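Local coordinates for protein transcriptional activator HlyU (Vibrio cholerae, PDB 4K2E) that activates transcription of the hemolysin gene hlyA as a DNA-binding regulator of the ArsR family, and may promote expression of other virulence determinants, at residues Val27-Met32 and Trp71-Leu77. Numbering follows the deposited sequence.
Sequences VLLKAM and WLRRDGL
Ala31 puts its methyl between Trp71 and Leu77: CB lies 3.6 Å from Trp71 NE1 and equally near Leu77 CD1, while the closest CA-CA approach of the two segments, 6.6 Å, joins Ala31 to Leu72. The indole presents its pyrrole part, CD1 and NE1, obliquely to the CA and CB of Ala31; having CG anti to the backbone N (chi1 -171°) swings the ring out from helix 62-74 to that position. Leu77 reaches in with both methyls. CD1 touches the Ala31 methyl, whereas CD2, also close to it, meets Leu28 CD1 at 3.6 Å and Met32 CG at 4.0 Å. Leu28, whose CB points away, still participates because CG anti to its N (chi1 174°) helps bring CD1 back to Leu77, the two side chains crossing obliquely. In this winged-helix ArsR domain, the contact packs helix 16-32 against the C-terminal end of helix 62-74, the second helix of the predicted helix-turn-helix. That end closes in a Schellman motif: Gly76 has positive phi, and Leu77 N bonds back to Leu72 O at 2.9 Å. At the more exposed margin, Val27 CG1 sits 4.0 Å from Asp75 CG, and a water donates to both Val27 O and Asp75 OD2. Arg37 makes a cation-pi contact with Trp71 and hydrogen-bonds to the carbonyls of Lys30 and Ala31; Met32 also packs on Leu29 of the second subunit.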
loop_
_atom_site.group_PDB
_atom_site.type_symbol
_atom_site.label_atom_id
_atom_site.label_comp_id
_atom_site.label_asym_id
_atom_site.label_seq_id
_atom_site.Cartn_x
_atom_site.Cartn_y
_atom_site.Cartn_z
ATOM N N VAL A 27 -6.713 -4.841 -2.898
ATOM C CA VAL A 27 -7.868 -3.940 -2.728
ATOM C C VAL A 27 -7.531 -2.859 -1.717
ATOM O O VAL A 27 -7.738 -1.640 -1.953
ATOM C CB VAL A 27 -9.131 -4.659 -2.230
ATOM C CG1 VAL A 27 -10.232 -3.604 -1.904
ATOM C CG2 VAL A 27 -9.589 -5.650 -3.269
ATOM N N LEU A 28 -6.991 -3.304 -0.590
ATOM C CA LEU A 28 -6.595 -2.332 0.416
ATOM C C LEU A 28 -5.528 -1.336 -0.068
ATOM O O LEU A 28 -5.629 -0.131 0.146
ATOM C CB LEU A 28 -6.089 -3.059 1.642
ATOM C CG LEU A 28 -5.517 -2.126 2.698
ATOM C CD1 LEU A 28 -6.653 -1.544 3.548
ATOM C CD2 LEU A 28 -4.502 -2.898 3.541
ATOM N N LEU A 29 -4.494 -1.860 -0.732
ATOM C CA LEU A 29 -3.393 -1.028 -1.211
ATOM C C LEU A 29 -3.857 -0.012 -2.263
ATOM O O LEU A 29 -3.392 1.129 -2.273
ATOM C CB LEU A 29 -2.237 -1.923 -1.764
ATOM C CG LEU A 29 -1.624 -2.791 -0.660
ATOM C CD1 LEU A 29 -0.850 -3.968 -1.218
ATOM C CD2 LEU A 29 -0.705 -1.922 0.165
ATOM N N LYS A 30 -4.737 -0.443 -3.161
ATOM C CA LYS A 30 -5.244 0.420 -4.215
ATOM C C LYS A 30 -6.095 1.542 -3.575
ATOM O O LYS A 30 -6.033 2.683 -4.029
ATOM C CB LYS A 30 -6.109 -0.361 -5.220
ATOM C CG LYS A 30 -5.300 -1.255 -6.169
ATOM C CD LYS A 30 -6.152 -1.857 -7.278
ATOM C CE LYS A 30 -5.285 -2.579 -8.287
ATOM N NZ LYS A 30 -6.072 -3.540 -9.119
ATOM N N ALA A 31 -6.819 1.220 -2.512
ATOM C CA ALA A 31 -7.596 2.282 -1.853
ATOM C C ALA A 31 -6.650 3.288 -1.160
ATOM O O ALA A 31 -6.882 4.501 -1.216
ATOM C CB ALA A 31 -8.657 1.716 -0.908
ATOM N N MET A 32 -5.549 2.797 -0.586
ATOM C CA MET A 32 -4.546 3.685 0.009
ATOM C C MET A 32 -3.612 4.453 -0.910
ATOM O O MET A 32 -2.962 5.414 -0.480
ATOM C CB MET A 32 -3.688 2.895 1.021
ATOM C CG MET A 32 -4.591 2.240 2.078
ATOM S SD MET A 32 -3.509 1.319 3.223
ATOM C CE MET A 32 -2.431 2.654 3.675
ATOM N N TRP A 71 -15.010 6.251 -2.208
ATOM C CA TRP A 71 -14.106 5.136 -2.441
ATOM C C TRP A 71 -13.737 4.454 -1.128
ATOM O O TRP A 71 -13.851 3.229 -1.013
ATOM C CB TRP A 71 -12.858 5.643 -3.178
ATOM C CG TRP A 71 -11.897 4.568 -3.696
ATOM C CD1 TRP A 71 -11.408 3.483 -3.013
ATOM C CD2 TRP A 71 -11.273 4.547 -4.978
ATOM N NE1 TRP A 71 -10.525 2.777 -3.816
ATOM C CE2 TRP A 71 -10.427 3.416 -5.023
ATOM C CE3 TRP A 71 -11.352 5.377 -6.101
ATOM C CZ2 TRP A 71 -9.678 3.093 -6.150
ATOM C CZ3 TRP A 71 -10.608 5.052 -7.217
ATOM C CH2 TRP A 71 -9.782 3.923 -7.228
ATOM N N LEU A 72 -13.340 5.225 -0.117
ATOM C CA LEU A 72 -12.973 4.602 1.150
ATOM C C LEU A 72 -14.160 3.848 1.809
ATOM O O LEU A 72 -13.957 2.826 2.454
ATOM C CB LEU A 72 -12.360 5.620 2.122
ATOM C CG LEU A 72 -11.085 6.316 1.657
ATOM C CD1 LEU A 72 -10.734 7.451 2.629
ATOM C CD2 LEU A 72 -9.868 5.302 1.489
ATOM N N ARG A 73 -15.384 4.365 1.652
ATOM C CA ARG A 73 -16.595 3.723 2.192
ATOM C C ARG A 73 -16.825 2.410 1.409
ATOM O O ARG A 73 -17.058 1.347 1.979
ATOM C CB ARG A 73 -17.828 4.632 2.053
ATOM C CG ARG A 73 -17.826 5.838 3.012
ATOM C CD ARG A 73 -19.228 6.303 3.462
ATOM N NE ARG A 73 -20.200 6.528 2.395
ATOM C CZ ARG A 73 -20.147 7.560 1.566
ATOM N NH1 ARG A 73 -19.159 8.447 1.649
ATOM N NH2 ARG A 73 -21.070 7.705 0.651
ATOM N N ARG A 74 -16.745 2.517 0.094
ATOM C CA ARG A 74 -17.070 1.406 -0.789
ATOM C C ARG A 74 -16.148 0.199 -0.527
ATOM O O ARG A 74 -16.615 -0.941 -0.467
ATOM C CB ARG A 74 -16.957 1.843 -2.249
ATOM C CG ARG A 74 -17.149 0.699 -3.231
ATOM C CD ARG A 74 -17.221 1.193 -4.652
ATOM N NE ARG A 74 -16.015 1.924 -5.010
ATOM C CZ ARG A 74 -15.979 3.211 -5.338
ATOM N NH1 ARG A 74 -17.097 3.947 -5.355
ATOM N NH2 ARG A 74 -14.823 3.769 -5.663
ATOM N N ASP A 75 -14.868 0.463 -0.297
ATOM C CA ASP A 75 -13.934 -0.637 -0.064
ATOM C C ASP A 75 -13.753 -1.020 1.387
ATOM O O ASP A 75 -12.954 -1.895 1.702
ATOM C CB ASP A 75 -12.597 -0.363 -0.754
ATOM C CG ASP A 75 -12.705 -0.517 -2.237
ATOM O OD1 ASP A 75 -13.616 -1.242 -2.639
ATOM O OD2 ASP A 75 -11.932 0.102 -2.991
ATOM N N GLY A 76 -14.494 -0.367 2.276
ATOM C CA GLY A 76 -14.558 -0.772 3.669
ATOM C C GLY A 76 -13.433 -0.287 4.558
ATOM O O GLY A 76 -13.142 -0.927 5.567
ATOM N N LEU A 77 -12.801 0.838 4.214
ATOM C CA LEU A 77 -11.627 1.292 4.969
ATOM C C LEU A 77 -12.056 2.269 6.080
ATOM O O LEU A 77 -11.276 2.622 6.965
ATOM C CB LEU A 77 -10.626 1.979 4.057
ATOM C CG LEU A 77 -9.740 0.968 3.274
ATOM C CD1 LEU A 77 -10.401 0.526 2.014
ATOM C CD2 LEU A 77 -8.419 1.596 2.994
HETATM O O HOH W 1 -9.589 -0.458 -3.768
#